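Local coordinates for protein endonuclease EndoMS (Thermococcus kodakarensis KOD1, PDB 5GKE) that acts as a mismatch restriction endonuclease, binding DNA with mispaired bases and cutting it, probably with the help of magnesium, at residues Thr32-Lys38 against Glu108-Met114; Leu25-Leu31 against Ile56-Pro60. The protein carries 1 engineered substitution. All coordinates share one frame; numbering follows the deposited sequence.

Contact 1. Residues Thr32-Lys38 against Glu108-Met114; sequences TIFARCK and ELEEVYM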
ATOM      1  N   THR A  32       4.279   4.537 -21.909  1.00 24.79           N
ATOM      2  CA  THR A  32       2.922   4.080 -21.692  1.00 28.30           C
ATOM      3  C   THR A  32       2.494   3.222 -22.865  1.00 31.05           C
ATOM      4  O   THR A  32       2.678   3.602 -24.013  1.00 34.66           O
ATOM      5  CB  THR A  32       1.935   5.250 -21.503  1.00 31.56           C
ATOM      6  OG1 THR A  32       2.339   6.033 -20.380  1.00 28.87           O
ATOM      7  CG2 THR A  32       0.535   4.737 -21.245  1.00 30.89           C
ATOM      8  N   ILE A  33       1.921   2.067 -22.558  1.00 21.32           N
ATOM      9  CA  ILE A  33       1.464   1.125 -23.564  1.00 27.50           C
ATOM     10  C   ILE A  33       0.037   0.660 -23.276  1.00 26.43           C
ATOM     11  O   ILE A  33      -0.285   0.277 -22.151  1.00 37.67           O
ATOM     12  CB  ILE A  33       2.408  -0.095 -23.623  1.00 36.19           C
ATOM     13  CG1 ILE A  33       3.776   0.328 -24.171  1.00 33.18           C
ATOM     14  CG2 ILE A  33       1.797  -1.233 -24.427  1.00 15.59           C
ATOM     15  CD1 ILE A  33       4.815  -0.767 -24.091  1.00 33.79           C
ATOM     16  N   PHE A  34      -0.829   0.727 -24.283  1.00 33.84           N
ATOM     17  CA  PHE A  34      -2.127   0.069 -24.215  1.00 25.63           C
ATOM     18  C   PHE A  34      -1.998  -1.207 -25.029  1.00 27.56           C
ATOM     19  O   PHE A  34      -1.602  -1.156 -26.186  1.00 35.72           O
ATOM     20  CB  PHE A  34      -3.262   0.939 -24.773  1.00 26.69           C
ATOM     21  CG  PHE A  34      -3.362   2.324 -24.169  1.00 29.55           C
ATOM     22  CD1 PHE A  34      -3.975   3.348 -24.878  1.00 33.07           C
ATOM     23  CD2 PHE A  34      -2.893   2.599 -22.900  1.00 36.49           C
ATOM     24  CE1 PHE A  34      -4.089   4.621 -24.338  1.00 36.43           C
ATOM     25  CE2 PHE A  34      -3.013   3.868 -22.349  1.00 32.38           C
ATOM     26  CZ  PHE A  34      -3.605   4.881 -23.073  1.00 41.13           C
ATOM     27  N   ALA A  35      -2.313  -2.353 -24.443  1.00 25.66           N
ATOM     28  CA  ALA A  35      -2.072  -3.600 -25.144  1.00 29.91           C
ATOM     29  C   ALA A  35      -2.952  -4.728 -24.658  1.00 41.06           C
ATOM     30  O   ALA A  35      -3.408  -4.716 -23.524  1.00 38.73           O
ATOM     31  CB  ALA A  35      -0.607  -4.002 -25.000  1.00 27.66           C
ATOM     32  N   ARG A  36      -3.167  -5.715 -25.519  1.00 33.48           N
ATOM     33  CA  ARG A  36      -3.646  -6.998 -25.062  1.00 39.14           C
ATOM     34  C   ARG A  36      -2.425  -7.784 -24.627  1.00 42.51           C
ATOM     35  O   ARG A  36      -1.444  -7.887 -25.366  1.00 38.61           O
ATOM     36  CB  ARG A  36      -4.416  -7.746 -26.147  1.00 36.39           C
ATOM     37  CG  ARG A  36      -5.362  -8.784 -25.581  1.00 40.26           C
ATOM     38  CD  ARG A  36      -5.638  -9.897 -26.563  1.00 53.47           C
ATOM     39  NE  ARG A  36      -5.702  -9.376 -27.918  1.00 72.51           N
ATOM     40  CZ  ARG A  36      -5.052  -9.908 -28.947  1.00 79.60           C
ATOM     41  NH1 ARG A  36      -4.301 -10.993 -28.772  1.00 76.11           N
ATOM     42  NH2 ARG A  36      -5.159  -9.358 -30.148  1.00 58.93           N
ATOM     43  N   CYS A  37      -2.467  -8.346 -23.429  1.00 43.26           N
ATOM     44  CA  CYS A  37      -1.281  -9.019 -22.924  1.00 40.54           C
ATOM     45  C   CYS A  37      -1.568 -10.158 -21.962  1.00 39.05           C
ATOM     46  O   CYS A  37      -2.690 -10.335 -21.494  1.00 37.32           O
ATOM     47  CB  CYS A  37      -0.362  -8.003 -22.248  1.00 31.81           C
ATOM     48  SG  CYS A  37      -1.084  -7.148 -20.854  1.00 37.58           S
ATOM     49  N   LYS A  38      -0.530 -10.950 -21.723  1.00 38.16           N
ATOM     50  CA  LYS A  38      -0.477 -11.911 -20.633  1.00 32.94           C
ATOM     51  C   LYS A  38       0.638 -11.475 -19.675  1.00 46.98           C
ATOM     52  O   LYS A  38       1.631 -10.872 -20.104  1.00 38.50           O
ATOM     53  CB  LYS A  38      -0.208 -13.325 -21.159  1.00 39.73           C
ATOM     54  CG  LYS A  38      -1.309 -13.942 -22.019  1.00 40.12           C
ATOM     55  CD  LYS A  38      -0.765 -15.213 -22.647  1.00 52.48           C
ATOM     56  CE  LYS A  38      -1.828 -16.044 -23.335  1.00 57.45           C
ATOM     57  NZ  LYS A  38      -1.184 -17.246 -23.943  1.00 71.45           N
ATOM     58  N   GLU A 108       3.930 -10.269 -21.905  1.00 33.54           N
ATOM     59  CA  GLU A 108       3.845 -10.688 -23.289  1.00 32.00           C
ATOM     60  C   GLU A 108       2.884  -9.783 -24.042  1.00 36.36           C
ATOM     61  O   GLU A 108       1.691  -9.763 -23.751  1.00 41.82           O
ATOM     62  CB  GLU A 108       3.375 -12.137 -23.377  1.00 27.80           C
ATOM     63  CG  GLU A 108       3.443 -12.710 -24.789  1.00 50.14           C
ATOM     64  CD  GLU A 108       2.760 -14.067 -24.926  1.00 66.83           C
ATOM     65  OE1 GLU A 108       2.519 -14.735 -23.892  1.00 70.78           O
ATOM     66  OE2 GLU A 108       2.462 -14.459 -26.078  1.00 68.78           O
ATOM     67  N   LEU A 109       3.376  -9.062 -25.040  1.00 38.85           N
ATOM     68  CA  LEU A 109       2.505  -8.144 -25.758  1.00 36.19           C
ATOM     69  C   LEU A 109       1.918  -8.862 -26.959  1.00 42.25           C
ATOM     70  O   LEU A 109       2.610  -9.101 -27.941  1.00 41.02           O
ATOM     71  CB  LEU A 109       3.289  -6.915 -26.191  1.00 35.75           C
ATOM     72  CG  LEU A 109       3.975  -6.183 -25.043  1.00 31.65           C
ATOM     73  CD1 LEU A 109       4.933  -5.127 -25.569  1.00 24.02           C
ATOM     74  CD2 LEU A 109       2.928  -5.542 -24.159  1.00 33.41           C
ATOM     75  N   GLU A 110       0.638  -9.199 -26.882  1.00 41.38           N
ATOM     76  CA  GLU A 110      -0.008  -9.930 -27.962  1.00 41.60           C
ATOM     77  C   GLU A 110      -0.464  -9.000 -29.077  1.00 41.17           C
ATOM     78  O   GLU A 110      -0.324  -9.324 -30.248  1.00 52.15           O
ATOM     79  CB  GLU A 110      -1.187 -10.727 -27.428  1.00 47.03           C
ATOM     80  CG  GLU A 110      -0.774 -11.764 -26.419  1.00 49.23           C
ATOM     81  CD  GLU A 110      -1.950 -12.502 -25.836  1.00 54.90           C
ATOM     82  OE1 GLU A 110      -2.919 -11.832 -25.404  1.00 42.90           O
ATOM     83  OE2 GLU A 110      -1.900 -13.755 -25.822  1.00 59.41           O
ATOM     84  N   GLU A 111      -1.058  -7.873 -28.702  1.00 40.30           N
ATOM     85  CA  GLU A 111      -1.343  -6.799 -29.645  1.00 43.41           C
ATOM     86  C   GLU A 111      -1.139  -5.431 -29.014  1.00 33.03           C
ATOM     87  O   GLU A 111      -1.794  -5.087 -28.042  1.00 41.32           O
ATOM     88  CB  GLU A 111      -2.771  -6.926 -30.166  1.00 53.35           C
ATOM     89  CG  GLU A 111      -3.160  -5.867 -31.175  1.00 55.74           C
ATOM     90  CD  GLU A 111      -4.521  -6.147 -31.786  1.00 90.53           C
ATOM     91  OE1 GLU A 111      -5.140  -7.171 -31.411  1.00 90.29           O
ATOM     92  OE2 GLU A 111      -4.970  -5.349 -32.641  1.00 82.27           O
ATOM     93  N   VAL A 112      -0.267  -4.621 -29.577  1.00 34.90           N
ATOM     94  CA  VAL A 112      -0.060  -3.320 -28.974  1.00 32.96           C
ATOM     95  C   VAL A 112      -0.942  -2.274 -29.661  1.00 40.40           C
ATOM     96  O   VAL A 112      -0.717  -1.927 -30.812  1.00 46.78           O
ATOM     97  CB  VAL A 112       1.422  -2.913 -29.048  1.00 30.33           C
ATOM     98  CG1 VAL A 112       1.614  -1.489 -28.535  1.00 20.67           C
ATOM     99  CG2 VAL A 112       2.289  -3.920 -28.273  1.00 30.59           C
ATOM    100  N   TYR A 113      -1.944  -1.771 -28.950  1.00 40.39           N
ATOM    101  CA  TYR A 113      -2.862  -0.786 -29.527  1.00 32.07           C
ATOM    102  C   TYR A 113      -2.242   0.599 -29.570  1.00 30.89           C
ATOM    103  O   TYR A 113      -2.505   1.392 -30.471  1.00 33.49           O
ATOM    104  CB  TYR A 113      -4.163  -0.710 -28.734  1.00 33.26           C
ATOM    105  CG  TYR A 113      -4.831  -2.033 -28.454  1.00 46.50           C
ATOM    106  CD1 TYR A 113      -5.374  -2.794 -29.487  1.00 30.01           C
ATOM    107  CD2 TYR A 113      -4.954  -2.509 -27.149  1.00 35.06           C
ATOM    108  CE1 TYR A 113      -6.000  -4.010 -29.231  1.00 36.41           C
ATOM    109  CE2 TYR A 113      -5.582  -3.718 -26.889  1.00 32.59           C
ATOM    110  CZ  TYR A 113      -6.103  -4.461 -27.931  1.00 38.59           C
ATOM    111  OH  TYR A 113      -6.726  -5.656 -27.675  1.00 47.53           O
ATOM    112  N   MET A 114      -1.451   0.916 -28.564  1.00 32.88           N
ATOM    113  CA  MET A 114      -0.762   2.193 -28.564  1.00 34.53           C
ATOM    114  C   MET A 114       0.542   2.082 -27.789  1.00 33.40           C
ATOM    115  O   MET A 114       0.634   1.324 -26.823  1.00 38.97           O
ATOM    116  CB  MET A 114      -1.654   3.286 -27.966  1.00 29.14           C
ATOM    117  CG  MET A 114      -1.110   4.691 -28.156  1.00 28.85           C
ATOM    118  SD  MET A 114      -1.865   5.886 -27.037  1.00 57.93           S
ATOM    119  CE  MET A 114      -0.818   5.623 -25.592  1.00 45.72           C
TER
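Arg36 reaches across an antiparallel strand pair to Glu110, Glu111 and Tyr113. Its CB packs against Tyr113 OH at 3.5 Å, and that hydroxyl is hydrogen-bonded to Asp53. CG runs on between Tyr113 OH and Glu110 OE1. CD comes closer to the carboxylate, 3.5 Å from Glu110 OE1. A bend at chi3 (-36°) then turns the guanidinium over the backbone of the opposing strand, so that one face covers Glu111 CB and the carbonyl carbon of Glu110. Tyr113 OH lies at the guanidinium edge, nearest to NE. Arg36 NH1 makes a long salt bridge to Glu110 OE1 at 3.7 Å, and that oxygen also bonds to Ser51. Arg36 NH2 meets Glu111 OE1 at 2.5 Å in a second salt bridge. This distance is doubtfully short, the hydrogen bond is weak, and the guanidinium and carboxylate planes stand nearly at right angles (84°). An alanine in place of Arg36 would probably leave both glutamates without this shared positive partner and uncover the Tyr113 hydroxyl on this side.

The backbone explains why two acids face one arginine. Arg36 O accepts from Glu110 N at 2.9 Å and, weakly, from Glu111 N. Arg36 N donates to Glu111 O. Phe34 O likewise takes both Tyr113 N and Met114 N. The Met114 methyl CE sits over a face of the Phe34 ring, 3.9 Å from its centroid, as a CH-pi contact. The same ring stacks on Phe118 of the second subunit. On the reverse face of the sheet, Ala35 CB packs on Leu109 CD2 at 3.9 Å, with Ile33 and Val112 alongside. The arrangement is two classic beta bulges in one antiparallel pairing, within the PH-like N-terminal domain of the NucS family.

Contact 2. Residues Leu25-Leu31 against Ile56-Pro60; sequences LLEEAML and IIVKP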
ATOM      1  N   LEU A  25      13.489   4.502 -22.614  1.00 31.99           N
ATOM      2  CA  LEU A  25      14.488   4.129 -21.602  1.00 35.15           C
ATOM      3  C   LEU A  25      15.739   4.997 -21.683  1.00 39.76           C
ATOM      4  O   LEU A  25      16.233   5.504 -20.676  1.00 39.81           O
ATOM      5  CB  LEU A  25      14.871   2.660 -21.751  1.00 33.93           C
ATOM      6  CG  LEU A  25      13.649   1.747 -21.707  1.00 45.13           C
ATOM      7  CD1 LEU A  25      14.059   0.302 -21.893  1.00 58.58           C
ATOM      8  CD2 LEU A  25      12.901   1.936 -20.403  1.00 43.64           C
ATOM      9  N   LEU A  26      16.242   5.175 -22.897  1.00 33.36           N
ATOM     10  CA  LEU A  26      17.407   6.011 -23.125  1.00 39.09           C
ATOM     11  C   LEU A  26      17.211   7.460 -22.680  1.00 38.78           C
ATOM     12  O   LEU A  26      18.111   8.062 -22.107  1.00 56.06           O
ATOM     13  CB  LEU A  26      17.768   5.965 -24.609  1.00 54.31           C
ATOM     14  CG  LEU A  26      19.242   6.005 -25.000  1.00 36.80           C
ATOM     15  CD1 LEU A  26      20.085   5.258 -23.990  1.00 44.47           C
ATOM     16  CD2 LEU A  26      19.384   5.386 -26.367  1.00 52.11           C
ATOM     17  N   GLU A  27      16.029   8.017 -22.931  1.00 43.30           N
ATOM     18  CA  GLU A  27      15.775   9.430 -22.645  1.00 41.14           C
ATOM     19  C   GLU A  27      15.262   9.709 -21.237  1.00 33.75           C
ATOM     20  O   GLU A  27      14.959  10.850 -20.911  1.00 30.54           O
ATOM     21  CB  GLU A  27      14.784   9.992 -23.653  1.00 42.15           C
ATOM     22  CG  GLU A  27      15.300   9.971 -25.083  1.00 41.41           C
ATOM     23  CD  GLU A  27      14.286  10.494 -26.068  1.00 44.97           C
ATOM     24  OE1 GLU A  27      13.675  11.547 -25.788  1.00 52.51           O
ATOM     25  OE2 GLU A  27      14.093   9.849 -27.116  1.00 54.51           O
ATOM     26  N   GLU A  28      15.163   8.672 -20.411  1.00 38.36           N
ATOM     27  CA  GLU A  28      14.578   8.815 -19.081  1.00 37.01           C
ATOM     28  C   GLU A  28      13.152   9.361 -19.183  1.00 38.08           C
ATOM     29  O   GLU A  28      12.754  10.200 -18.394  1.00 31.55           O
ATOM     30  CB  GLU A  28      15.423   9.743 -18.211  1.00 35.47           C
ATOM     31  CG  GLU A  28      16.351   9.053 -17.235  1.00 58.28           C
ATOM     32  CD  GLU A  28      17.093  10.044 -16.351  1.00 80.36           C
ATOM     33  OE1 GLU A  28      17.256  11.217 -16.766  1.00 90.78           O
ATOM     34  OE2 GLU A  28      17.506   9.655 -15.239  1.00 91.46           O
ATOM     35  N   ALA A  29      12.407   8.911 -20.188  1.00 34.54           N
ATOM     36  CA  ALA A  29      11.026   9.349 -20.378  1.00 37.99           C
ATOM     37  C   ALA A  29      10.056   8.350 -19.767  1.00 37.25           C
ATOM     38  O   ALA A  29      10.453   7.299 -19.269  1.00 42.93           O
ATOM     39  CB  ALA A  29      10.714   9.537 -21.874  1.00 22.53           C
ATOM     40  N   MET A  30       8.771   8.667 -19.828  1.00 32.42           N
ATOM     41  CA  MET A  30       7.775   7.714 -19.387  1.00 34.05           C
ATOM     42  C   MET A  30       7.218   6.928 -20.556  1.00 28.03           C
ATOM     43  O   MET A  30       6.858   7.485 -21.595  1.00 35.93           O
ATOM     44  CB  MET A  30       6.660   8.410 -18.622  1.00 31.10           C
ATOM     45  CG  MET A  30       7.077   8.705 -17.206  1.00 40.55           C
ATOM     46  SD  MET A  30       5.678   8.888 -16.110  1.00 65.04           S
ATOM     47  CE  MET A  30       5.499  10.652 -16.182  1.00 30.60           C
ATOM     48  N   LEU A  31       7.164   5.619 -20.373  1.00 21.34           N
ATOM     49  CA  LEU A  31       6.617   4.748 -21.378  1.00 19.73           C
ATOM     50  C   LEU A  31       5.210   4.392 -20.971  1.00 28.29           C
ATOM     51  O   LEU A  31       4.966   4.019 -19.820  1.00 32.53           O
ATOM     52  CB  LEU A  31       7.472   3.495 -21.544  1.00 33.01           C
ATOM     53  CG  LEU A  31       7.105   2.614 -22.731  1.00 35.19           C
ATOM     54  CD1 LEU A  31       7.386   3.367 -24.001  1.00 26.19           C
ATOM     55  CD2 LEU A  31       7.905   1.325 -22.668  1.00 32.67           C
ATOM     56  N   ILE A  56      -0.035  -0.198 -19.418  1.00 34.60           N
ATOM     57  CA  ILE A  56       1.277  -0.558 -18.908  1.00 28.37           C
ATOM     58  C   ILE A  56       2.133   0.691 -18.804  1.00 25.37           C
ATOM     59  O   ILE A  56       2.207   1.474 -19.744  1.00 40.62           O
ATOM     60  CB  ILE A  56       1.951  -1.592 -19.820  1.00 31.40           C
ATOM     61  CG1 ILE A  56       1.149  -2.898 -19.793  1.00 28.27           C
ATOM     62  CG2 ILE A  56       3.395  -1.819 -19.404  1.00 27.22           C
ATOM     63  CD1 ILE A  56       1.348  -3.784 -21.012  1.00 37.84           C
ATOM     64  N   ILE A  57       2.748   0.906 -17.653  1.00 25.93           N
ATOM     65  CA  ILE A  57       3.582   2.086 -17.470  1.00 24.10           C
ATOM     66  C   ILE A  57       4.964   1.707 -16.986  1.00 30.53           C
ATOM     67  O   ILE A  57       5.106   0.908 -16.059  1.00 37.86           O
ATOM     68  CB  ILE A  57       2.960   3.075 -16.483  1.00 24.06           C
ATOM     69  CG1 ILE A  57       1.692   3.687 -17.084  1.00 35.20           C
ATOM     70  CG2 ILE A  57       3.950   4.176 -16.108  1.00 17.93           C
ATOM     71  CD1 ILE A  57       0.989   4.610 -16.143  1.00 35.07           C
ATOM     72  N   VAL A  58       5.981   2.258 -17.639  1.00 26.29           N
ATOM     73  CA  VAL A  58       7.344   2.130 -17.154  1.00 26.89           C
ATOM     74  C   VAL A  58       7.918   3.510 -16.898  1.00 21.02           C
ATOM     75  O   VAL A  58       8.020   4.329 -17.802  1.00 33.81           O
ATOM     76  CB  VAL A  58       8.232   1.355 -18.141  1.00 31.34           C
ATOM     77  CG1 VAL A  58       9.631   1.139 -17.549  1.00 22.61           C
ATOM     78  CG2 VAL A  58       7.581   0.030 -18.476  1.00 21.40           C
ATOM     79  N   LYS A  59       8.246   3.768 -15.641  1.00 24.34           N
ATOM     80  CA  LYS A  59       8.869   5.001 -15.228  1.00 27.10           C
ATOM     81  C   LYS A  59      10.393   4.917 -15.356  1.00 34.42           C
ATOM     82  O   LYS A  59      10.967   3.838 -15.243  1.00 36.57           O
ATOM     83  CB  LYS A  59       8.485   5.318 -13.783  1.00 26.46           C
ATOM     84  CG  LYS A  59       7.008   5.311 -13.506  1.00 27.10           C
ATOM     85  CD  LYS A  59       6.715   5.993 -12.189  1.00 22.12           C
ATOM     86  CE  LYS A  59       5.233   6.042 -11.904  1.00 22.83           C
ATOM     87  NZ  LYS A  59       4.972   6.826 -10.674  1.00 25.93           N
ATOM     88  N   PRO A  60      11.048   6.068 -15.566  1.00 31.23           N
ATOM     89  CA  PRO A  60      12.507   6.177 -15.659  1.00 36.42           C
ATOM     90  C   PRO A  60      13.246   5.531 -14.483  1.00 45.24           C
ATOM     91  O   PRO A  60      14.378   5.087 -14.655  1.00 42.39           O
ATOM     92  CB  PRO A  60      12.744   7.691 -15.665  1.00 32.42           C
ATOM     93  CG  PRO A  60      11.505   8.272 -16.209  1.00 29.17           C
ATOM     94  CD  PRO A  60      10.391   7.374 -15.749  1.00 27.64           C
TER
HETATM   95  O   HOH W   1      11.255   4.584 -18.831  1.00 37.01           O
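Leu31 and Val58 form the firm end of this contact, an antiparallel hydrogen-bonded pair in the sheet of the PH-like domain. The other end is a Schellman motif, where Glu28 closes helix 14-27 with a positive phi of 57° before the chain enters strand 30-42.

The pairing is regular. Leu31 N donates to Val58 O at 3.0 Å in an almost straight bond (174° at the hydrogen). Val58 N returns a bond to Leu31 O, also 3.0 Å. The CA of Ile57 adds a C-H...O contact to that same carbonyl, so Leu31 O is approached by two neighbouring residues. Leu31 CB and Val58 CB lie 4.1 Å apart on the same face of the sheet. Around them Leu31 packs on Val115, and Val58 leans on Phe64 and Val84. Leu25 closes this apolar group from the helix, its CD2 4.4 Å from Val58 CG1.

Met30 and Ile57 lie on the reverse face and pack against the second subunit, Met30 on Val55 and Ile57 on Ile57 of that chain. Lys59 sends NZ the same way, to backbone carbonyls of Gln68, Lys70 and Lys71 and to ND1 of His67, all of the second subunit.

Toward the turn the contact opens to solvent and the regular pairing stops. The side chain of Glu28 is exposed, and the Pro60 ring is partly so. Pro60 still packs closely on the backbone of the turn, its CG 3.2 Å from Glu28 O, and Pro60 CD touches Met30 CG at 3.9 Å. Beyond the Leu31-Val58 pair no direct backbone hydrogen bond joins the two segments. A water bridges the two backbones, donating to Ala29 O at 2.9 Å and, weakly, to Val58 O at 3.4 Å.

Contacts 1 and 2 lie along strand 30-42 in one antiparallel sheet of the PH-like domain, their centres about 16 Å apart. In sequence the segments alternate: 25-31, 32-38, 56-60, 108-114. Segments 25-31 and 32-38 are continuous. Strand 52-58 pairs with one edge of strand 30-42, while strands 103-109 and 111-118 pair with the other. The contacts meet where Ile33 O probably accepts from Ile56 N and where Leu109 CD2 packs on Ile56 CD1. Both also touch the second subunit. Strand 30-42 therefore ties early and late parts of the domain together and contributes to the dimer that holds the DNA.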